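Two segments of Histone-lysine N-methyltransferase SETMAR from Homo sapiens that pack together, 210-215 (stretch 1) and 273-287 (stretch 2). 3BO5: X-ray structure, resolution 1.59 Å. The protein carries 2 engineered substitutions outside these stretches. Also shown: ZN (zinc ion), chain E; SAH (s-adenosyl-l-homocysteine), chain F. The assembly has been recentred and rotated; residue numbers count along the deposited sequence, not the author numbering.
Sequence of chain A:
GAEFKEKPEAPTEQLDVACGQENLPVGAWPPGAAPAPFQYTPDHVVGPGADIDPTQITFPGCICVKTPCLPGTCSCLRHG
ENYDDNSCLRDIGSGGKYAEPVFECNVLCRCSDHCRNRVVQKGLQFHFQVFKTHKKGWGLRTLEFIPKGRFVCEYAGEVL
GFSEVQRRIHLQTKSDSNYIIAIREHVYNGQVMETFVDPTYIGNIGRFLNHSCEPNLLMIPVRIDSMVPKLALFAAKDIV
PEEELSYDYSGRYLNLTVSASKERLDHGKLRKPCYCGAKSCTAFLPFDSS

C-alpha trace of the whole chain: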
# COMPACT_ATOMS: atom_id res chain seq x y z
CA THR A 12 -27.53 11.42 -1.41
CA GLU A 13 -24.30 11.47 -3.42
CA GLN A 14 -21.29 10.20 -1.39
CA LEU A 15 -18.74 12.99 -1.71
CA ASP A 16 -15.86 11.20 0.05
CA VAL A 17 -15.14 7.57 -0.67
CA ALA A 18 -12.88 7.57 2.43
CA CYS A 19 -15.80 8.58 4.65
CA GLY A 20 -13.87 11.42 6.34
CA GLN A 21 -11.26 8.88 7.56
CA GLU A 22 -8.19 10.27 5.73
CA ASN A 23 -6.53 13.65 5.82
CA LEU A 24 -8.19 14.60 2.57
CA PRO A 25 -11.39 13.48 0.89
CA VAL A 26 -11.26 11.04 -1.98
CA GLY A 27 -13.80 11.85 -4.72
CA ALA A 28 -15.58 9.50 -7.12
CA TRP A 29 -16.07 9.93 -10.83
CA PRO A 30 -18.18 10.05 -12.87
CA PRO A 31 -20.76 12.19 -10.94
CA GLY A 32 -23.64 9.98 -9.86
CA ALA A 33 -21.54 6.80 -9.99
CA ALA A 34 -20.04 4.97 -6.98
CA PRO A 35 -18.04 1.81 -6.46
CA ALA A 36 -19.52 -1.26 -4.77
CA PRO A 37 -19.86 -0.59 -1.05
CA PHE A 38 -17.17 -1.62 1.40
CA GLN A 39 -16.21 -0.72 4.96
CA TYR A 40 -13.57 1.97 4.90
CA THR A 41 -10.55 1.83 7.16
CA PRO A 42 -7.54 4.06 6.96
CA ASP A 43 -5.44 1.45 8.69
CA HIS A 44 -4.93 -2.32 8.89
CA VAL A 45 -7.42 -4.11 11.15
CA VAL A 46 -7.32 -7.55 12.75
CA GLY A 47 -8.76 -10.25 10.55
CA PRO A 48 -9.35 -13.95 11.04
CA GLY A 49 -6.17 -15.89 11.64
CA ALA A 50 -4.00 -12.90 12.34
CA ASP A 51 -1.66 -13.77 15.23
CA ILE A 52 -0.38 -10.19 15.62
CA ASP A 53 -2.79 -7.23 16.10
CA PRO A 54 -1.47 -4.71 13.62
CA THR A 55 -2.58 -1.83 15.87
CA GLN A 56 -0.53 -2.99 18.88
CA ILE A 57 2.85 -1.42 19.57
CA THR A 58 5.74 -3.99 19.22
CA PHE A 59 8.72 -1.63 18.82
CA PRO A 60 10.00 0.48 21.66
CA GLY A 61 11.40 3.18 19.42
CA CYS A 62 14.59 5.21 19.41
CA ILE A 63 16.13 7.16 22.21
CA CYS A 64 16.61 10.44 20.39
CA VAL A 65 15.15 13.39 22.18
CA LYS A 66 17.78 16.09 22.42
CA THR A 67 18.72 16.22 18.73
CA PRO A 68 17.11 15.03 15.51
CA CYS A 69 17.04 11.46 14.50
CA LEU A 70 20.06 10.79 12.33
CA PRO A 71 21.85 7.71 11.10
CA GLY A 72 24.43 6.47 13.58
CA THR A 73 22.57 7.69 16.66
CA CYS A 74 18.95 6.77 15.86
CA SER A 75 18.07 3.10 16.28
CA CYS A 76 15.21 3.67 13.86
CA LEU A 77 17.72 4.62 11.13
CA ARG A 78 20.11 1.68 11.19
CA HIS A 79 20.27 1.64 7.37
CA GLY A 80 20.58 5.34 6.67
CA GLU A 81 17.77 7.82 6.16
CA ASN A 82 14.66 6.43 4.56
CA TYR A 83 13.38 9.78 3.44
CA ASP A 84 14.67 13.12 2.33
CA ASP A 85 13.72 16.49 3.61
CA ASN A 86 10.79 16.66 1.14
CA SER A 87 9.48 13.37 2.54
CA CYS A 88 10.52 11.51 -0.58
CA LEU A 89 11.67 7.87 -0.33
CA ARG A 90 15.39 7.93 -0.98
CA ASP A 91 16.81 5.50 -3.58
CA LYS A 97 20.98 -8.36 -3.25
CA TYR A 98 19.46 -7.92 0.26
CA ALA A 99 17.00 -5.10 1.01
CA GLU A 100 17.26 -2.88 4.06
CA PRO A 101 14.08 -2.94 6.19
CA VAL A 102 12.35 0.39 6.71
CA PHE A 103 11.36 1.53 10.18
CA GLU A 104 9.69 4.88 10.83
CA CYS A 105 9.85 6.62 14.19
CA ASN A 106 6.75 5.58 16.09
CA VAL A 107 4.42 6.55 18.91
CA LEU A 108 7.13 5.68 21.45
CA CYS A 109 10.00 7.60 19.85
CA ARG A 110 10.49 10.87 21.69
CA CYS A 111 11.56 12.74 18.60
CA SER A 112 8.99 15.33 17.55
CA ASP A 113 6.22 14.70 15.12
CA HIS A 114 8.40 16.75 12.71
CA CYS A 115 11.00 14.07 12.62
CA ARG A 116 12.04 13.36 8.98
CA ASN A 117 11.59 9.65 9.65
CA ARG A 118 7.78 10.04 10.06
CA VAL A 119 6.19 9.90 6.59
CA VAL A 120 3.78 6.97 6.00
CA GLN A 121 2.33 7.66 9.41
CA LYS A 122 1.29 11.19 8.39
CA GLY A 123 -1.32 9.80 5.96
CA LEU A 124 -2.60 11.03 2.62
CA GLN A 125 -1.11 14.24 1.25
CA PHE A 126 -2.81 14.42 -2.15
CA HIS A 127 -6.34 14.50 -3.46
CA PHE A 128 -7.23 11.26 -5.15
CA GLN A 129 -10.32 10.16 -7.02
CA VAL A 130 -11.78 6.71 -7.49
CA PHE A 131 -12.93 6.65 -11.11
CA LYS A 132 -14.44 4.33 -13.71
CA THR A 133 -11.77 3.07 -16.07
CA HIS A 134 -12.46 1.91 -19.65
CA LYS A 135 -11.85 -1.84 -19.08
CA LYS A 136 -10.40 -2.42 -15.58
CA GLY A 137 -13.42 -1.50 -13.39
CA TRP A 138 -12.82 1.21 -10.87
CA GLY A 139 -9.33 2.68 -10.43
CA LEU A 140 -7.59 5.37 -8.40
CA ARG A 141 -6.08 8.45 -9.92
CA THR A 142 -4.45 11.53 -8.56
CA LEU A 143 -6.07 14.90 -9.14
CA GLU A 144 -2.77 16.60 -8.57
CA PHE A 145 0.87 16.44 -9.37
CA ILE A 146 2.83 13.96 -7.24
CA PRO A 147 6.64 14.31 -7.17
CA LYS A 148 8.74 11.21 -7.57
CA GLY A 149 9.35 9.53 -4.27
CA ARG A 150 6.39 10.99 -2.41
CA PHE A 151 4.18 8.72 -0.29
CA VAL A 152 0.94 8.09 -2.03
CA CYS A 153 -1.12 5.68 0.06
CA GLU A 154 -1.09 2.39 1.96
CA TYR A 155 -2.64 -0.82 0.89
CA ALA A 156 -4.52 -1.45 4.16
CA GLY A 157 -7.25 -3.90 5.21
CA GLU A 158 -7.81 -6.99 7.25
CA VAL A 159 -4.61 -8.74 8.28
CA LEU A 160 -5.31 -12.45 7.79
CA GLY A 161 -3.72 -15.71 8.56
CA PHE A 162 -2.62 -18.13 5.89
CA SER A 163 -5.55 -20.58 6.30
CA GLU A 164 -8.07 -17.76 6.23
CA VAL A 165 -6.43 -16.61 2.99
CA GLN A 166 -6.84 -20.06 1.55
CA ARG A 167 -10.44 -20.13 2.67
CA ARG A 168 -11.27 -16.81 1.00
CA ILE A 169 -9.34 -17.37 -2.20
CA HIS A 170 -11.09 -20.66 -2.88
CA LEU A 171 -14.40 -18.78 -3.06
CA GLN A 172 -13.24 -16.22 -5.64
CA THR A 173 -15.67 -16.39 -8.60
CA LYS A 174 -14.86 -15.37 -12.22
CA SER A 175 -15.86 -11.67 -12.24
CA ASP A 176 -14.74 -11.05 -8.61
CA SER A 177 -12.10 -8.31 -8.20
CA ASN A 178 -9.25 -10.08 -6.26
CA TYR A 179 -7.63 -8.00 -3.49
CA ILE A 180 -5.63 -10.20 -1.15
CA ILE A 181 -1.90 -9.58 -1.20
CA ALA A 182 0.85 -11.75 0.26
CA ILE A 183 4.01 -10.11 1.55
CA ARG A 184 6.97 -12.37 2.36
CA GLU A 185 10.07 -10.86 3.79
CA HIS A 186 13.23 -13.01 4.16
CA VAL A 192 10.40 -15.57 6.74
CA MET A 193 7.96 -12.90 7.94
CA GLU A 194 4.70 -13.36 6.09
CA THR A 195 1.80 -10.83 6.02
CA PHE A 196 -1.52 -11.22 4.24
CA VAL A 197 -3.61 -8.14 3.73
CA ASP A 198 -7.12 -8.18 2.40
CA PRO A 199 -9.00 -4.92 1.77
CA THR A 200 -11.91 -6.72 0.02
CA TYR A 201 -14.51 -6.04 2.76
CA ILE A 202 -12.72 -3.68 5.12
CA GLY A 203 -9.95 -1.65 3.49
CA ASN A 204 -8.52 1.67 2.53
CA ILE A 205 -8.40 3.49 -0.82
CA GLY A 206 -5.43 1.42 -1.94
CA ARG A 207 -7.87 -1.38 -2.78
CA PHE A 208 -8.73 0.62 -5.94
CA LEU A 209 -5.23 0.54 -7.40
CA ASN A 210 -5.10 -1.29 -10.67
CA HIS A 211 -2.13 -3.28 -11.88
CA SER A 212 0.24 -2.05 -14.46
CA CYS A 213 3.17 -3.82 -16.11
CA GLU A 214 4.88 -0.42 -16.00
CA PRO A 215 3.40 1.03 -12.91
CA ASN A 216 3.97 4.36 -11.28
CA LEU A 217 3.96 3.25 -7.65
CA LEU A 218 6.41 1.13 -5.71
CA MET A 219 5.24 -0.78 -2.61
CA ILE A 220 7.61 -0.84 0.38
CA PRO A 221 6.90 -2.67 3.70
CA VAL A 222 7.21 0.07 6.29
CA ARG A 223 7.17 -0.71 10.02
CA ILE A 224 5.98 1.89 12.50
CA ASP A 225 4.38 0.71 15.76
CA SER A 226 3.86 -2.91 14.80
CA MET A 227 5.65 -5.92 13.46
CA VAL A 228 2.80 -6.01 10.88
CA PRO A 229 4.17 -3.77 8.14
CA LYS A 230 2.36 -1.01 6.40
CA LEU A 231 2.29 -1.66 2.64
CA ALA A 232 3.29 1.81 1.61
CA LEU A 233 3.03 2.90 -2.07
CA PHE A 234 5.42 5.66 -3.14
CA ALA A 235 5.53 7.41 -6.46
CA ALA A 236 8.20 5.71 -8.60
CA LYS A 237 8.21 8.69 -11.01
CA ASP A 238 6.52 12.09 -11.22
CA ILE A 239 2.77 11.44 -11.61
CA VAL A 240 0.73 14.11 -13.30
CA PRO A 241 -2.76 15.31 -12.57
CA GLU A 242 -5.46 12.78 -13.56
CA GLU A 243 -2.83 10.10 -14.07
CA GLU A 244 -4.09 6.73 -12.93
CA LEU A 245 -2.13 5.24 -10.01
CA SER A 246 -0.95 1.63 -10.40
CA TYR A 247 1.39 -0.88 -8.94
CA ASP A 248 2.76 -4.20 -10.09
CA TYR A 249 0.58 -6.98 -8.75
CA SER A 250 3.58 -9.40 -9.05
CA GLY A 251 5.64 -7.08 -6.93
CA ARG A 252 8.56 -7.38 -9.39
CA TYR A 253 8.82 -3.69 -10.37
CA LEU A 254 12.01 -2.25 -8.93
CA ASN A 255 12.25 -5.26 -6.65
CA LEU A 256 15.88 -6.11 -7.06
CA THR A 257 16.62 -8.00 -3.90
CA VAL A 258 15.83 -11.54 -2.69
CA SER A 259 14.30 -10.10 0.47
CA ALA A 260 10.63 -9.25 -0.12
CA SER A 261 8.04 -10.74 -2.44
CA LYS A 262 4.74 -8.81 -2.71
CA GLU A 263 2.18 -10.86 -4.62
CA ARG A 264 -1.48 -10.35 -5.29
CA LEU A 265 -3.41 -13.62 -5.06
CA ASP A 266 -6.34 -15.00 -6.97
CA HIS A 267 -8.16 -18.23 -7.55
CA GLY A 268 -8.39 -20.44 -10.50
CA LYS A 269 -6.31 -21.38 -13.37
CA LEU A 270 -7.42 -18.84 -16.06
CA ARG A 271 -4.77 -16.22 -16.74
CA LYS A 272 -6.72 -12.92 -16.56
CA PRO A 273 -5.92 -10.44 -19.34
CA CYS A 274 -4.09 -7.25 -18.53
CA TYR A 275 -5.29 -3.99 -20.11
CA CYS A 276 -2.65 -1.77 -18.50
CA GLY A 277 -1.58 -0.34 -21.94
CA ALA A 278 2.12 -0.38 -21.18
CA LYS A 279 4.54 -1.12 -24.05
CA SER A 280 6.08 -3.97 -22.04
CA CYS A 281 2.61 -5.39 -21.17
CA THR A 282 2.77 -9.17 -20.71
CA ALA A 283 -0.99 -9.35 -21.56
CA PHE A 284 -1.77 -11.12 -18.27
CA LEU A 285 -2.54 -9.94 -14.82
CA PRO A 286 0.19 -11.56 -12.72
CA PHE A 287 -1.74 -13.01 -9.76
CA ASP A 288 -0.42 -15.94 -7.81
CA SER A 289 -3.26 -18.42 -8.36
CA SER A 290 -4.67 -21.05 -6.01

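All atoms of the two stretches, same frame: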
# COMPACT_ATOMS: atom_id res chain seq x y z
N ASN A 210 -5.26 -0.24 -9.66
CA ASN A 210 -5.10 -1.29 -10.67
C ASN A 210 -3.65 -1.69 -10.90
O ASN A 210 -2.70 -1.01 -10.46
CB ASN A 210 -5.82 -0.83 -11.97
CG ASN A 210 -7.30 -0.88 -11.80
OD1 ASN A 210 -7.84 -1.83 -11.25
ND2 ASN A 210 -7.99 0.14 -12.33
N HIS A 211 -3.46 -2.85 -11.55
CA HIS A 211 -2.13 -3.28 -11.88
C HIS A 211 -1.65 -2.61 -13.16
O HIS A 211 -2.37 -2.36 -14.08
CB HIS A 211 -2.26 -4.78 -12.30
CG HIS A 211 -1.04 -5.31 -12.93
ND1 HIS A 211 0.11 -5.58 -12.21
CD2 HIS A 211 -0.76 -5.60 -14.23
CE1 HIS A 211 1.05 -6.00 -13.05
NE2 HIS A 211 0.55 -5.98 -14.29
N SER A 212 -0.37 -2.38 -13.21
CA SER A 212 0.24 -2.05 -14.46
C SER A 212 1.54 -2.80 -14.60
O SER A 212 2.23 -2.95 -13.61
CB SER A 212 0.53 -0.56 -14.51
OG SER A 212 1.26 -0.31 -15.75
N CYS A 213 1.89 -3.21 -15.84
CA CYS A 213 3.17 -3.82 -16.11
C CYS A 213 4.31 -2.80 -16.04
O CYS A 213 5.47 -3.18 -15.99
CB CYS A 213 3.04 -4.44 -17.53
SG CYS A 213 1.93 -5.87 -17.47
N GLU A 214 3.92 -1.52 -16.12
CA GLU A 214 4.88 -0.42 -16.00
C GLU A 214 4.22 0.57 -15.08
O GLU A 214 3.78 1.63 -15.48
CB GLU A 214 5.16 0.23 -17.35
CG GLU A 214 6.01 -0.59 -18.25
CD GLU A 214 6.23 0.07 -19.62
OE1 GLU A 214 6.01 1.32 -19.75
OE2 GLU A 214 6.61 -0.69 -20.54
N PRO A 215 4.21 0.22 -13.80
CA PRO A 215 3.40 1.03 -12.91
C PRO A 215 4.09 2.28 -12.49
O PRO A 215 5.28 2.45 -12.69
CB PRO A 215 3.28 0.12 -11.69
CG PRO A 215 4.56 -0.65 -11.68
CD PRO A 215 4.79 -0.96 -13.12
N PRO A 273 -6.63 -11.36 -18.42
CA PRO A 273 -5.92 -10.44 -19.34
C PRO A 273 -5.63 -9.15 -18.64
O PRO A 273 -6.42 -8.72 -17.80
CB PRO A 273 -6.93 -10.14 -20.42
CG PRO A 273 -8.05 -11.06 -20.19
CD PRO A 273 -8.04 -11.58 -18.81
N CYS A 274 -4.51 -8.56 -19.03
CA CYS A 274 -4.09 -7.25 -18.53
C CYS A 274 -4.40 -6.24 -19.63
O CYS A 274 -4.02 -6.42 -20.79
CB CYS A 274 -2.56 -7.24 -18.23
SG CYS A 274 -2.12 -5.64 -17.56
N TYR A 275 -4.95 -5.10 -19.21
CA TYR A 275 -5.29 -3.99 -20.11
C TYR A 275 -4.51 -2.73 -19.67
O TYR A 275 -5.01 -1.59 -19.85
CB TYR A 275 -6.80 -3.70 -20.13
CG TYR A 275 -7.64 -4.91 -20.41
CD1 TYR A 275 -7.35 -5.69 -21.55
CD2 TYR A 275 -8.71 -5.24 -19.60
CE1 TYR A 275 -8.14 -6.81 -21.86
CE2 TYR A 275 -9.51 -6.38 -19.89
CZ TYR A 275 -9.19 -7.13 -21.03
OH TYR A 275 -9.97 -8.24 -21.39
N CYS A 276 -3.34 -2.91 -19.08
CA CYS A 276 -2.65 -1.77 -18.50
C CYS A 276 -2.19 -0.83 -19.58
O CYS A 276 -2.01 0.33 -19.26
CB CYS A 276 -1.48 -2.22 -17.61
SG CYS A 276 0.02 -2.74 -18.49
N GLY A 277 -1.99 -1.29 -20.83
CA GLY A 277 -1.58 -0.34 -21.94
C GLY A 277 -0.12 -0.03 -22.03
O GLY A 277 0.34 0.72 -22.92
N ALA A 278 0.67 -0.60 -21.13
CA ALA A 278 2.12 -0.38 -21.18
C ALA A 278 2.76 -1.06 -22.39
O ALA A 278 2.35 -2.17 -22.80
CB ALA A 278 2.76 -0.86 -19.85
N LYS A 279 3.81 -0.45 -22.96
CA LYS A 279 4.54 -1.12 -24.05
C LYS A 279 5.08 -2.50 -23.68
O LYS A 279 5.09 -3.40 -24.51
CB LYS A 279 5.64 -0.17 -24.58
CG LYS A 279 5.03 1.16 -25.04
CD LYS A 279 4.48 1.19 -26.49
CE LYS A 279 2.99 1.70 -26.62
NZ LYS A 279 2.62 3.11 -26.31
N SER A 280 5.58 -2.66 -22.45
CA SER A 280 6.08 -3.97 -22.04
C SER A 280 4.97 -4.86 -21.47
O SER A 280 5.29 -5.85 -20.80
CB SER A 280 7.20 -3.83 -21.01
OG SER A 280 6.74 -3.26 -19.80
N CYS A 281 3.70 -4.51 -21.71
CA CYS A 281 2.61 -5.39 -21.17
C CYS A 281 2.82 -6.86 -21.49
O CYS A 281 3.24 -7.21 -22.62
CB CYS A 281 1.24 -4.96 -21.65
SG CYS A 281 -0.15 -5.79 -20.78
N THR A 282 2.59 -7.73 -20.50
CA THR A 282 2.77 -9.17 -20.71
C THR A 282 1.45 -9.78 -21.18
O THR A 282 1.42 -11.00 -21.51
CB THR A 282 3.10 -9.82 -19.40
OG1 THR A 282 2.00 -9.57 -18.49
CG2 THR A 282 4.37 -9.24 -18.83
N ALA A 283 0.38 -8.98 -21.20
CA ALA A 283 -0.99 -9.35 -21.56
C ALA A 283 -1.71 -10.16 -20.47
O ALA A 283 -2.90 -10.51 -20.65
CB ALA A 283 -1.04 -10.15 -22.95
N PHE A 284 -1.05 -10.46 -19.35
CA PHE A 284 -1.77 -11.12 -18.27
C PHE A 284 -1.53 -10.45 -16.94
O PHE A 284 -0.44 -9.94 -16.63
CB PHE A 284 -1.68 -12.67 -18.24
CG PHE A 284 -1.00 -13.29 -16.94
CD1 PHE A 284 0.32 -13.11 -16.65
CD2 PHE A 284 -1.74 -14.10 -16.08
CE1 PHE A 284 0.92 -13.67 -15.51
CE2 PHE A 284 -1.17 -14.66 -14.92
CZ PHE A 284 0.16 -14.46 -14.65
N LEU A 285 -2.59 -10.49 -16.14
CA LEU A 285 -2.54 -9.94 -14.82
C LEU A 285 -1.82 -10.96 -13.95
O LEU A 285 -2.30 -12.11 -13.80
CB LEU A 285 -4.00 -9.66 -14.39
CG LEU A 285 -4.52 -8.42 -13.78
CD1 LEU A 285 -3.97 -7.24 -14.59
CD2 LEU A 285 -6.01 -8.56 -13.79
N PRO A 286 -0.68 -10.58 -13.38
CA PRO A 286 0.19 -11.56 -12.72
C PRO A 286 -0.18 -11.90 -11.26
O PRO A 286 0.65 -11.71 -10.36
CB PRO A 286 1.56 -10.93 -12.81
CG PRO A 286 1.22 -9.38 -12.62
CD PRO A 286 -0.09 -9.22 -13.38
N PHE A 287 -1.38 -12.43 -11.08
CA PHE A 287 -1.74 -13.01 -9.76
C PHE A 287 -1.01 -14.31 -9.51
O PHE A 287 -0.67 -15.03 -10.47
CB PHE A 287 -3.24 -13.28 -9.72
CG PHE A 287 -4.09 -12.08 -9.70
CD1 PHE A 287 -4.21 -11.28 -8.54
CD2 PHE A 287 -4.86 -11.75 -10.82
CE1 PHE A 287 -5.06 -10.15 -8.53
CE2 PHE A 287 -5.69 -10.66 -10.83
CZ PHE A 287 -5.82 -9.83 -9.68
ZN ZN E . -0.06 -5.03 -18.60
N SAH F . -10.69 -2.54 -10.62
CA SAH F . -10.90 -2.90 -9.18
CB SAH F . -9.80 -2.30 -8.26
CG SAH F . -8.54 -3.17 -8.35
SD SAH F . -8.79 -4.81 -7.59
C SAH F . -12.31 -2.45 -8.77
O SAH F . -13.12 -2.05 -9.61
OXT SAH F . -12.60 -2.48 -7.53
C5' SAH F . -8.14 -5.86 -8.90
C4' SAH F . -9.10 -6.09 -10.07
O4' SAH F . -9.13 -4.95 -10.94
C3' SAH F . -8.68 -7.21 -10.97
O3' SAH F . -9.14 -8.49 -10.45
C2' SAH F . -9.31 -6.88 -12.29
O2' SAH F . -10.74 -7.04 -12.26
C1' SAH F . -9.10 -5.38 -12.32
N9 SAH F . -7.77 -4.99 -12.82
C8 SAH F . -6.74 -4.35 -12.13
N7 SAH F . -5.76 -4.10 -12.98
C5 SAH F . -6.11 -4.52 -14.21
C6 SAH F . -5.41 -4.52 -15.43
N6 SAH F . -4.21 -3.98 -15.65
N1 SAH F . -6.09 -5.11 -16.49
C2 SAH F . -7.33 -5.64 -16.35
N3 SAH F . -8.07 -5.64 -15.19
C4 SAH F . -7.37 -5.12 -14.13
O HOH W 1 -0.28 1.31 -17.33
O HOH W 2 4.75 2.04 -21.91

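A zinc ion joins these two stretches, whose touching residues are at least 61 positions apart in sequence. Neither contributes a helix or regular sheet to the contact; apart from a weakly bonded strand at about Asn-210 and His-211, both run as loop and turn. The two backbones draw closest, CA to CA, where the CA of Ser-212 lies 5.0 Å from the CA of Cys-276; the CA of Cys-213 lies 5.3 Å from the CA of Cys-281. Loops suit metal binding because their backbone can bend thiolates toward a single point. Three residues of the first stretch, Cys-213, His-211 and Glu-214, cover most of the surface on their side.

Cys-213 is the hub. Its SG binds ZN at 2.4 Å, and the second stretch supplies the other three ligands: Cys-274 SG at 2.4 Å, Cys-276 SG at 2.3 Å and Cys-281 SG at 2.3 Å. Cysteine sulfur is a soft, polarizable donor well matched to zinc, and four thiolates gather more negative charge than the ion alone cancels. Backbone amides help to offset it. Cys-213 N donates to Cys-276 SG at 3.3 Å with a nearly straight angle of 172°, while Thr-282 N gives a weak bond to Cys-213 SG at 3.6 Å. Within the second stretch, Ala-278 N donates to Cys-276 SG at 3.5 Å and Ala-283 N to Cys-281 SG at 3.3 Å. Beside the metal site, Cys-213 CB meets the small methyl of Ala-278, CB to CB, at 4.3 Å.

His-211 packs its ring beside this cluster, with chi1 in the t well. Its NE2 donates to Cys-213 SG at 3.5 Å, adding a side-chain donor to the sulfur's surroundings, while ND1 is satisfied elsewhere in the structure. Pro-286 covers one face: its CD lies 3.5 Å from the centroid of the His-211 ring, close to the normal, a CH-pi contact in which a polarized C-H meets the pi cloud. At the ring edge, Cys-274 SG sits 3.6 Å from His-211 CD2. The backbone of His-211 also reads the cofactor product, with His-211 N donating to SAH N7 at 3.0 Å and SAH N6 donating to His-211 O at 2.9 Å. From the second stretch, Tyr-275 N donates to SAH N1 at 2.9 Å, so both stretches hold the adenine.

Glu-214 extends the contact away from the metal. A type I turn from Ala-278 to Cys-281, closed by Cys-281 N to Ala-278 O at 2.9 Å, presents Ser-280 to the carboxylate. Glu-214 OE2 accepts from Ser-280 N at 2.9 Å and from Ser-280 OG at 2.7 Å; a carboxylate oxygen has lone pairs enough for both. Glu-214 OE1 accepts from a water at 2.6 Å, and that water accepts from Lys-279 N at 2.9 Å. A second water links Ser-212 OG, at 2.7 Å, to Cys-276 O, at 2.8 Å. Separately, Glu-214 N donates to Ser-212 OG at 2.9 Å, bracing the bend.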